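Glucose-binding protein (Thermus thermophilus HB27, PDB 2B3F) binds galactose and glucose as a periplasmic solute-binding protein, and probably delivers sugar to a binding-protein-dependent transport system. Local coordinates at residues Leu3-Trp9 with Pro60-His66; Pro15-Leu20 with Thr307-Lys312; Ile111-Pro115 with Ser277-Gly281. All blocks are in the same frame, centred on the assembly; numbering follows the deposited sequence.

Contact 1 of 3, residues Leu3-Trp9 with Pro60-His66; sequences LEIFSWW and PDTFQVH. With GAL (beta-D-galactopyranose), chain G.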
loop_
_atom_site.group_PDB
_atom_site.type_symbol
_atom_site.label_atom_id
_atom_site.label_comp_id
_atom_site.label_asym_id
_atom_site.label_seq_id
_atom_site.Cartn_x
_atom_site.Cartn_y
_atom_site.Cartn_z
ATOM N N LEU A 3 10.551 19.396 14.951
ATOM C CA LEU A 3 10.448 18.024 14.479
ATOM C C LEU A 3 9.952 18.067 13.039
ATOM O O LEU A 3 8.883 18.590 12.775
ATOM C CB LEU A 3 9.481 17.214 15.317
ATOM C CG LEU A 3 9.200 15.808 14.758
ATOM C CD1 LEU A 3 10.401 14.879 14.901
ATOM C CD2 LEU A 3 7.965 15.219 15.422
ATOM N N GLU A 4 10.747 17.506 12.137
ATOM C CA GLU A 4 10.424 17.490 10.710
ATOM C C GLU A 4 10.033 16.061 10.311
ATOM O O GLU A 4 10.862 15.163 10.318
ATOM C CB GLU A 4 11.606 17.962 9.882
ATOM C CG GLU A 4 11.280 18.031 8.404
ATOM C CD GLU A 4 12.461 18.409 7.560
ATOM O OE1 GLU A 4 13.598 18.026 7.908
ATOM O OE2 GLU A 4 12.247 19.066 6.516
ATOM N N ILE A 5 8.767 15.902 9.948
ATOM C CA ILE A 5 8.182 14.606 9.602
ATOM C C ILE A 5 7.982 14.587 8.096
ATOM O O ILE A 5 7.245 15.411 7.572
ATOM C CB ILE A 5 6.814 14.411 10.239
ATOM C CG1 ILE A 5 6.895 14.460 11.783
ATOM C CG2 ILE A 5 6.216 13.078 9.819
ATOM C CD1 ILE A 5 5.567 14.620 12.440
ATOM N N PHE A 6 8.609 13.617 7.443
ATOM C CA PHE A 6 8.597 13.494 5.986
ATOM C C PHE A 6 7.646 12.354 5.598
ATOM O O PHE A 6 7.711 11.255 6.140
ATOM C CB PHE A 6 10.029 13.251 5.514
ATOM C CG PHE A 6 10.223 13.261 4.010
ATOM C CD1 PHE A 6 10.834 14.346 3.390
ATOM C CD2 PHE A 6 9.870 12.160 3.236
ATOM C CE1 PHE A 6 11.045 14.360 1.998
ATOM C CE2 PHE A 6 10.104 12.169 1.844
ATOM C CZ PHE A 6 10.689 13.275 1.249
ATOM N N SER A 7 6.727 12.617 4.671
ATOM C CA SER A 7 5.747 11.617 4.258
ATOM C C SER A 7 5.152 12.028 2.908
ATOM O O SER A 7 5.483 13.095 2.367
ATOM C CB SER A 7 4.610 11.481 5.288
ATOM O OG SER A 7 3.640 12.523 5.171
ATOM N N TRP A 8 4.263 11.187 2.402
ATOM C CA TRP A 8 3.457 11.573 1.234
ATOM C C TRP A 8 1.988 11.735 1.553
ATOM O O TRP A 8 1.116 11.656 0.659
ATOM C CB TRP A 8 3.719 10.640 0.049
ATOM C CG TRP A 8 3.380 9.214 0.146
ATOM C CD1 TRP A 8 2.207 8.606 -0.214
ATOM C CD2 TRP A 8 4.278 8.154 0.499
ATOM N NE1 TRP A 8 2.308 7.231 -0.080
ATOM C CE2 TRP A 8 3.578 6.934 0.350
ATOM C CE3 TRP A 8 5.608 8.119 0.934
ATOM C CZ2 TRP A 8 4.167 5.695 0.632
ATOM C CZ3 TRP A 8 6.180 6.904 1.212
ATOM C CH2 TRP A 8 5.468 5.713 1.062
ATOM N N TRP A 9 1.687 12.020 2.824
ATOM C CA TRP A 9 0.315 12.121 3.224
ATOM C C TRP A 9 -0.219 13.555 3.071
ATOM O O TRP A 9 -0.623 14.213 4.015
ATOM C CB TRP A 9 0.161 11.560 4.637
ATOM C CG TRP A 9 0.312 10.078 4.681
ATOM C CD1 TRP A 9 -0.036 9.161 3.717
ATOM C CD2 TRP A 9 0.856 9.327 5.770
ATOM N NE1 TRP A 9 0.266 7.887 4.149
ATOM C CE2 TRP A 9 0.806 7.964 5.407
ATOM C CE3 TRP A 9 1.375 9.679 7.017
ATOM C CZ2 TRP A 9 1.244 6.954 6.257
ATOM C CZ3 TRP A 9 1.848 8.670 7.851
ATOM C CH2 TRP A 9 1.751 7.332 7.479
ATOM N N PRO A 60 15.605 14.174 6.973
ATOM C CA PRO A 60 14.563 14.691 7.830
ATOM C C PRO A 60 14.686 13.981 9.185
ATOM O O PRO A 60 15.480 13.058 9.320
ATOM C CB PRO A 60 13.279 14.288 7.099
ATOM C CG PRO A 60 13.644 13.055 6.399
ATOM C CD PRO A 60 15.070 13.217 5.983
ATOM N N ASP A 61 13.920 14.405 10.180
ATOM C CA ASP A 61 13.994 13.746 11.491
ATOM C C ASP A 61 13.459 12.316 11.461
ATOM O O ASP A 61 13.901 11.458 12.212
ATOM C CB ASP A 61 13.286 14.581 12.546
ATOM C CG ASP A 61 14.015 15.877 12.814
ATOM O OD1 ASP A 61 15.266 15.855 12.764
ATOM O OD2 ASP A 61 13.348 16.911 13.040
ATOM N N THR A 62 12.500 12.073 10.573
ATOM C CA THR A 62 11.909 10.764 10.389
ATOM C C THR A 62 11.173 10.805 9.050
ATOM O O THR A 62 10.759 11.887 8.586
ATOM C CB THR A 62 10.939 10.403 11.539
ATOM O OG1 THR A 62 10.509 9.040 11.417
ATOM C CG2 THR A 62 9.718 11.347 11.583
ATOM N N PHE A 63 11.041 9.642 8.423
ATOM C CA PHE A 63 10.340 9.586 7.132
ATOM C C PHE A 63 9.470 8.343 7.010
ATOM O O PHE A 63 9.797 7.243 7.508
ATOM C CB PHE A 63 11.304 9.715 5.953
ATOM C CG PHE A 63 12.344 8.629 5.876
ATOM C CD1 PHE A 63 12.066 7.392 5.297
ATOM C CD2 PHE A 63 13.636 8.878 6.323
ATOM C CE1 PHE A 63 13.043 6.402 5.209
ATOM C CE2 PHE A 63 14.617 7.903 6.227
ATOM C CZ PHE A 63 14.330 6.663 5.663
ATOM N N GLN A 64 8.331 8.535 6.368
ATOM C CA GLN A 64 7.447 7.438 6.039
ATOM C C GLN A 64 8.167 6.436 5.131
ATOM O O GLN A 64 8.784 6.797 4.124
ATOM C CB GLN A 64 6.213 7.975 5.317
ATOM C CG GLN A 64 5.201 6.935 4.967
ATOM C CD GLN A 64 4.055 7.487 4.087
ATOM O OE1 GLN A 64 3.967 8.688 3.871
ATOM N NE2 GLN A 64 3.197 6.603 3.608
ATOM N N VAL A 65 8.108 5.173 5.515
ATOM C CA VAL A 65 8.780 4.119 4.779
ATOM C C VAL A 65 8.050 2.807 4.961
ATOM O O VAL A 65 7.533 2.486 6.027
ATOM C CB VAL A 65 10.257 3.996 5.207
ATOM C CG1 VAL A 65 10.376 3.698 6.697
ATOM C CG2 VAL A 65 11.027 2.981 4.346
ATOM N N HIS A 66 7.994 2.041 3.888
ATOM C CA HIS A 66 7.325 0.778 3.927
ATOM C C HIS A 66 8.145 -0.305 4.604
ATOM O O HIS A 66 9.309 -0.511 4.284
ATOM C CB HIS A 66 6.973 0.298 2.516
ATOM C CG HIS A 66 5.855 1.068 1.893
ATOM N ND1 HIS A 66 5.952 1.626 0.641
ATOM C CD2 HIS A 66 4.619 1.366 2.347
ATOM C CE1 HIS A 66 4.814 2.226 0.342
ATOM N NE2 HIS A 66 3.982 2.079 1.356
HETATM C C1 GAL G . 0.836 3.640 -0.045
HETATM C C2 GAL G . 0.945 4.065 1.426
HETATM C C3 GAL G . -0.396 4.516 1.988
HETATM C C4 GAL G . -1.045 5.571 1.090
HETATM C C5 GAL G . -0.999 5.070 -0.374
HETATM C C6 GAL G . -1.603 6.040 -1.402
HETATM O O1 GAL G . 2.083 3.295 -0.567
HETATM O O2 GAL G . 1.501 2.980 2.186
HETATM O O3 GAL G . -0.223 5.048 3.294
HETATM O O4 GAL G . -0.343 6.771 1.275
HETATM O O5 GAL G . 0.311 4.752 -0.779
HETATM O O6 GAL G . -0.770 7.145 -1.585
#
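Polar bonds between Leu3-Trp9 and Pro60-His66 run from one end of the pairing to the other. At the start, Glu4 N donates to Asp61 OD2 (2.8 Å), so a carboxylate takes the backbone NH before the strands are properly joined; Asp61 N returns only a weak bond to Glu4 O (3.2 Å). Regular parallel pairing follows, with Phe6 N to Thr62 O at 3.0 Å and Gln64 N to Phe6 O at 2.8 Å, and the two strand axes diverge by 25°. Where the first strand runs out, a side chain takes over: Gln64 OE1 accepts from Trp8 N (2.9 Å). The same corner is an ST turn, Trp9 N donating to Ser7 OG at 3.1 Å.

Gln64 NE2 lies over one face of the Trp8 ring and is hydrogen-bonded to Asp278. Trp8 also meets His66 in an offset edge-to-face pair, its edge toward the imidazole face, centroids 5.3 Å apart. Back along the strands, Phe6 CB rests on Pro60 CG (3.7 Å) and Phe63 CB (3.8 Å), on the side of the sheet that faces helix 44-55, while Ile5 and Thr62 point to the other side, toward Phe280.

Parallel strands of an alpha/beta domain place their binding loops at their C-terminal ends, and this pair illustrates the rule. Trp9 NE1 donates to galactose O3 (3.0 Å), Trp8 NE1 to the ring oxygen O5 (3.3 Å) and His66 NE2 to O2 (2.8 Å), with His66 ND1 bonded to Glu70. Strand pairing thus positions these three residues, and Gln64 links it to them.

Contact 2 of 3, residues Pro15-Leu20 with Thr307-Lys312; sequences PALEAL and TSNPLK. Unlike the reference sequence in segment 307-312: Ser308 (reference Phe). With GAL (beta-D-galactopyranose), chain G.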
loop_
_atom_site.group_PDB
_atom_site.type_symbol
_atom_site.label_atom_id
_atom_site.label_comp_id
_atom_site.label_asym_id
_atom_site.label_seq_id
_atom_site.Cartn_x
_atom_site.Cartn_y
_atom_site.Cartn_z
ATOM N N PRO A 15 -5.558 13.698 6.883
ATOM C CA PRO A 15 -6.288 13.691 8.181
ATOM C C PRO A 15 -5.694 12.823 9.293
ATOM O O PRO A 15 -5.529 13.297 10.423
ATOM C CB PRO A 15 -7.679 13.203 7.795
ATOM C CG PRO A 15 -7.868 13.780 6.404
ATOM C CD PRO A 15 -6.513 13.629 5.749
ATOM N N ALA A 16 -5.365 11.578 8.972
ATOM C CA ALA A 16 -4.794 10.677 9.981
ATOM C C ALA A 16 -3.471 11.204 10.549
ATOM O O ALA A 16 -3.285 11.249 11.756
ATOM C CB ALA A 16 -4.629 9.270 9.406
ATOM N N LEU A 17 -2.545 11.608 9.682
ATOM C CA LEU A 17 -1.303 12.199 10.126
ATOM C C LEU A 17 -1.528 13.459 10.971
ATOM O O LEU A 17 -0.829 13.692 11.964
ATOM C CB LEU A 17 -0.431 12.558 8.922
ATOM C CG LEU A 17 0.866 13.288 9.237
ATOM C CD1 LEU A 17 1.803 12.413 10.071
ATOM C CD2 LEU A 17 1.542 13.723 7.972
ATOM N N GLU A 18 -2.470 14.295 10.537
ATOM C CA GLU A 18 -2.717 15.562 11.204
ATOM C C GLU A 18 -3.228 15.322 12.626
ATOM O O GLU A 18 -2.832 16.038 13.557
ATOM C CB GLU A 18 -3.671 16.414 10.360
ATOM C CG GLU A 18 -2.953 16.985 9.144
ATOM C CD GLU A 18 -3.841 17.215 7.932
ATOM O OE1 GLU A 18 -5.085 17.313 8.102
ATOM O OE2 GLU A 18 -3.273 17.282 6.788
ATOM N N ALA A 19 -4.039 14.276 12.784
ATOM C CA ALA A 19 -4.540 13.853 14.098
ATOM C C ALA A 19 -3.379 13.396 14.989
ATOM O O ALA A 19 -3.328 13.740 16.178
ATOM C CB ALA A 19 -5.558 12.753 13.944
ATOM N N LEU A 20 -2.440 12.630 14.430
ATOM C CA LEU A 20 -1.240 12.246 15.190
ATOM C C LEU A 20 -0.403 13.442 15.599
ATOM O O LEU A 20 0.132 13.480 16.710
ATOM C CB LEU A 20 -0.352 11.296 14.389
ATOM C CG LEU A 20 -0.873 9.885 14.318
ATOM C CD1 LEU A 20 -0.050 9.092 13.304
ATOM C CD2 LEU A 20 -0.834 9.188 15.702
ATOM N N THR A 307 -6.100 6.406 17.340
ATOM C CA THR A 307 -6.514 7.760 16.940
ATOM C C THR A 307 -6.424 7.956 15.419
ATOM O O THR A 307 -7.380 8.424 14.780
ATOM C CB THR A 307 -5.658 8.804 17.653
ATOM O OG1 THR A 307 -5.830 8.670 19.080
ATOM C CG2 THR A 307 -6.036 10.216 17.235
ATOM N N SER A 308 -5.287 7.587 14.837
ATOM C CA SER A 308 -5.032 7.860 13.408
ATOM C C SER A 308 -5.674 6.873 12.450
ATOM O O SER A 308 -6.243 7.273 11.420
ATOM C CB SER A 308 -3.533 7.948 13.152
ATOM O OG SER A 308 -2.873 6.769 13.567
ATOM N N ASN A 309 -5.586 5.576 12.732
ATOM C CA ASN A 309 -5.996 4.591 11.736
ATOM C C ASN A 309 -7.464 4.599 11.359
ATOM O O ASN A 309 -7.791 4.410 10.201
ATOM C CB ASN A 309 -5.467 3.187 12.064
ATOM C CG ASN A 309 -3.976 3.096 11.855
ATOM O OD1 ASN A 309 -3.487 3.363 10.754
ATOM N ND2 ASN A 309 -3.231 2.760 12.905
ATOM N N PRO A 310 -8.373 4.835 12.319
ATOM C CA PRO A 310 -9.778 4.958 11.897
ATOM C C PRO A 310 -10.032 6.045 10.820
ATOM O O PRO A 310 -10.944 5.898 9.996
ATOM C CB PRO A 310 -10.512 5.279 13.211
ATOM C CG PRO A 310 -9.628 4.638 14.286
ATOM C CD PRO A 310 -8.221 4.897 13.787
ATOM N N LEU A 311 -9.241 7.107 10.841
ATOM C CA LEU A 311 -9.316 8.158 9.811
ATOM C C LEU A 311 -8.710 7.720 8.473
ATOM O O LEU A 311 -9.150 8.146 7.397
ATOM C CB LEU A 311 -8.594 9.412 10.286
ATOM C CG LEU A 311 -9.210 10.102 11.504
ATOM C CD1 LEU A 311 -8.258 11.166 12.079
ATOM C CD2 LEU A 311 -10.543 10.730 11.093
ATOM N N LYS A 312 -7.695 6.874 8.553
ATOM C CA LYS A 312 -6.862 6.494 7.392
ATOM C C LYS A 312 -7.452 5.411 6.498
ATOM O O LYS A 312 -7.187 5.409 5.290
ATOM C CB LYS A 312 -5.503 6.015 7.902
ATOM C CG LYS A 312 -4.422 5.810 6.853
ATOM C CD LYS A 312 -3.889 7.072 6.256
ATOM C CE LYS A 312 -2.560 6.802 5.554
ATOM N NZ LYS A 312 -2.753 5.862 4.407
HETATM C C1 GAL G . 0.836 3.640 -0.045
HETATM C C2 GAL G . 0.945 4.065 1.426
HETATM C C3 GAL G . -0.396 4.516 1.988
HETATM C C4 GAL G . -1.045 5.571 1.090
HETATM C C5 GAL G . -0.999 5.070 -0.374
HETATM C C6 GAL G . -1.603 6.040 -1.402
HETATM O O1 GAL G . 2.083 3.295 -0.567
HETATM O O2 GAL G . 1.501 2.980 2.186
HETATM O O3 GAL G . -0.223 5.048 3.294
HETATM O O4 GAL G . -0.343 6.771 1.275
HETATM O O5 GAL G . 0.311 4.752 -0.779
HETATM O O6 GAL G . -0.770 7.145 -1.585
#
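One wall of the galactose pocket is reached by Lys312, the last residue of helix 302-312, and the contact of Thr307-Lys312 with Pro15-Leu20 is the helix packing behind it. Lys312 NZ donates to galactose O3 at 2.9 Å and is also hydrogen-bonded to His119. The two helical segments run nearly antiparallel, at 165°, with axes only 7.9 Å apart, and no hydrogen bond passes between them.

Small residues explain the short distance. Ala16 and Ser308 bring their CA atoms to 4.4 Å, and Ala16 CB touches Ser308 O at 3.3 Å and Lys312 CB at 3.7 Å. Leu311 lies along the alanine ridge, its CB 4.1 Å from Ala16 CB and its CD1 3.6 Å from Ala19 CB. On the other flank Leu20 CG packs against Ser308 CB (3.5 Å). Ser308, where the reference sequence has Phe, turns its hydroxyl back to Gly304 O of its own helix. Pro310 has no backbone NH to donate, and the helix is kinked there, with Leu311 N making only a weak bond to Ser308 O (3.1 Å).

Around this interface, Leu17 and Leu20 pack on Trp295 of helix 289-299. Pro15 touches Thr251 and Lys312 touches Trp244, both of helix 244-252, while Asn309, on the far side of its helix, bonds to Val116 O just past strand 110-115.

Contact 3 of 3, residues Ile111-Pro115 with Ser277-Gly281; sequences IWSVP and SDSFG. With GAL (beta-D-galactopyranose), chain G.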
loop_
_atom_site.group_PDB
_atom_site.type_symbol
_atom_site.label_atom_id
_atom_site.label_comp_id
_atom_site.label_asym_id
_atom_site.label_seq_id
_atom_site.Cartn_x
_atom_site.Cartn_y
_atom_site.Cartn_z
ATOM N N ILE A 111 16.651 -3.695 14.241
ATOM C CA ILE A 111 15.231 -3.429 13.955
ATOM C C ILE A 111 15.185 -1.962 13.546
ATOM O O ILE A 111 15.726 -1.108 14.249
ATOM C CB ILE A 111 14.336 -3.686 15.180
ATOM C CG1 ILE A 111 14.474 -5.139 15.634
ATOM C CG2 ILE A 111 12.903 -3.419 14.831
ATOM C CD1 ILE A 111 13.726 -5.476 16.898
ATOM N N TRP A 112 14.572 -1.668 12.389
ATOM C CA TRP A 112 14.913 -0.437 11.669
ATOM C C TRP A 112 13.796 0.585 11.494
ATOM O O TRP A 112 14.055 1.708 11.051
ATOM C CB TRP A 112 15.552 -0.796 10.315
ATOM C CG TRP A 112 16.744 -1.695 10.485
ATOM C CD1 TRP A 112 16.778 -3.043 10.324
ATOM C CD2 TRP A 112 18.059 -1.300 10.894
ATOM N NE1 TRP A 112 18.054 -3.526 10.584
ATOM C CE2 TRP A 112 18.857 -2.472 10.934
ATOM C CE3 TRP A 112 18.640 -0.068 11.228
ATOM C CZ2 TRP A 112 20.202 -2.449 11.311
ATOM C CZ3 TRP A 112 19.983 -0.041 11.583
ATOM C CH2 TRP A 112 20.749 -1.229 11.617
ATOM N N SER A 113 12.571 0.223 11.850
ATOM C CA SER A 113 11.461 1.184 11.834
ATOM C C SER A 113 10.333 0.724 12.748
ATOM O O SER A 113 10.341 -0.413 13.246
ATOM C CB SER A 113 10.925 1.399 10.409
ATOM O OG SER A 113 10.267 0.237 9.969
ATOM N N VAL A 114 9.368 1.615 12.959
ATOM C CA VAL A 114 8.226 1.364 13.820
ATOM C C VAL A 114 6.958 1.411 12.978
ATOM O O VAL A 114 6.618 2.477 12.443
ATOM C CB VAL A 114 8.118 2.431 14.929
ATOM C CG1 VAL A 114 6.965 2.108 15.891
ATOM C CG2 VAL A 114 9.468 2.585 15.633
ATOM N N PRO A 115 6.266 0.272 12.846
ATOM C CA PRO A 115 5.022 0.240 12.068
ATOM C C PRO A 115 3.885 1.005 12.725
ATOM O O PRO A 115 3.671 0.881 13.937
ATOM C CB PRO A 115 4.685 -1.243 11.967
ATOM C CG PRO A 115 5.854 -1.972 12.536
ATOM C CD PRO A 115 6.615 -1.059 13.390
ATOM N N SER A 277 2.784 -1.992 5.175
ATOM C CA SER A 277 2.785 -1.278 6.448
ATOM C C SER A 277 3.609 -0.019 6.349
ATOM O O SER A 277 4.765 -0.064 5.945
ATOM C CB SER A 277 3.325 -2.183 7.568
ATOM O OG SER A 277 3.408 -1.456 8.780
ATOM N N ASP A 278 2.978 1.109 6.680
ATOM C CA ASP A 278 3.646 2.378 6.807
ATOM C C ASP A 278 4.366 2.395 8.151
ATOM O O ASP A 278 3.780 2.011 9.157
ATOM C CB ASP A 278 2.631 3.516 6.736
ATOM C CG ASP A 278 1.958 3.620 5.354
ATOM O OD1 ASP A 278 2.724 3.685 4.366
ATOM O OD2 ASP A 278 0.712 3.623 5.291
ATOM N N SER A 279 5.620 2.818 8.136
ATOM C CA SER A 279 6.469 2.839 9.321
ATOM C C SER A 279 7.344 4.090 9.329
ATOM O O SER A 279 7.512 4.758 8.304
ATOM C CB SER A 279 7.297 1.537 9.375
ATOM O OG SER A 279 8.371 1.523 8.472
ATOM N N PHE A 280 7.902 4.403 10.504
ATOM C CA PHE A 280 8.828 5.512 10.666
ATOM C C PHE A 280 10.071 5.014 11.387
ATOM O O PHE A 280 9.947 4.245 12.335
ATOM C CB PHE A 280 8.199 6.633 11.487
ATOM C CG PHE A 280 7.143 7.408 10.737
ATOM C CD1 PHE A 280 7.489 8.516 9.967
ATOM C CD2 PHE A 280 5.816 7.028 10.814
ATOM C CE1 PHE A 280 6.505 9.231 9.265
ATOM C CE2 PHE A 280 4.829 7.737 10.127
ATOM C CZ PHE A 280 5.197 8.845 9.338
ATOM N N GLY A 281 11.232 5.493 10.955
ATOM C CA GLY A 281 12.481 5.204 11.641
ATOM C C GLY A 281 13.220 6.439 12.085
ATOM O O GLY A 281 12.667 7.542 12.135
HETATM C C1 GAL G . 0.836 3.640 -0.045
HETATM C C2 GAL G . 0.945 4.065 1.426
HETATM C C3 GAL G . -0.396 4.516 1.988
HETATM C C4 GAL G . -1.045 5.571 1.090
HETATM C C5 GAL G . -0.999 5.070 -0.374
HETATM C C6 GAL G . -1.603 6.040 -1.402
HETATM O O1 GAL G . 2.083 3.295 -0.567
HETATM O O2 GAL G . 1.501 2.980 2.186
HETATM O O3 GAL G . -0.223 5.048 3.294
HETATM O O4 GAL G . -0.343 6.771 1.275
HETATM O O5 GAL G . 0.311 4.752 -0.779
HETATM O O6 GAL G . -0.770 7.145 -1.585
#
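A short antiparallel strand pairing joins Ile111-Pro115 to Ser277-Gly281 within the sheet that also holds strands 2-7 and 62-66. Val114 and Phe280 form a hydrogen-bonded pair, with Val114 N to Phe280 O at 2.8 Å and Phe280 N to Val114 O at 3.0 Å. The next pair, Pro115 with Ser279, is of the non-hydrogen-bonded kind and brings the CA atoms to 4.0 Å; a proline fits here, because at a non-hydrogen-bonded position no NH is directed at the partner strand. Between the two pairs, Ser279 CA makes a CA-H...O contact with Val114 O (3.1 Å).

Side chains extend the pairing. Ser113 OG donates to Ser279 OG at 2.7 Å, and Ser279 OG is hydrogen-bonded in turn to Val65 O on the neighbouring strand. Pro115 CB reaches Ser277 OG (3.4 Å), whose polar partner is Asn117 O, and Pro115 also packs on Leu101 and Ile105 of helix 99-105. At Gly281 a beta carbon would clash with Trp112 O, already 3.9 Å from Gly281 CA.

Asp278, next to Ser279, points its CA-to-CB bond away from Ile111-Pro115 and so can present its carboxylate to the sugar, accepting from galactose O2 (to OD1) and O3 (to OD2), each at 2.6 Å. Such bidentate recognition of adjacent sugar hydroxyls is characteristic of carbohydrate-binding proteins; here the acid sits on a strand held by main-chain bonds, with its OD1 also hydrogen-bonded to Gln64.

How the contacts relate
From the N terminus, strand 2-7 enters contact 1, which closes a loop of about fifty residues when strand 62-66 pairs with it. Helix 15-27 starts inside that loop yet finds its partner only at 307-312, so contacts 1 and 2 cross. Contact 3 opens after contact 1 has closed and is nested within the long excursion spanned by contact 2. Contacts 1 and 3 share a sheet, where strands 62-66 and 272-280 are neighbours, joined by Thr62 OG1 to Gly281 O as well. Contact 2 adds a helical layer, Leu17 packing on Ser7 and Trp9. All three reach the galactose, so distant parts of the chain converge on one ligand.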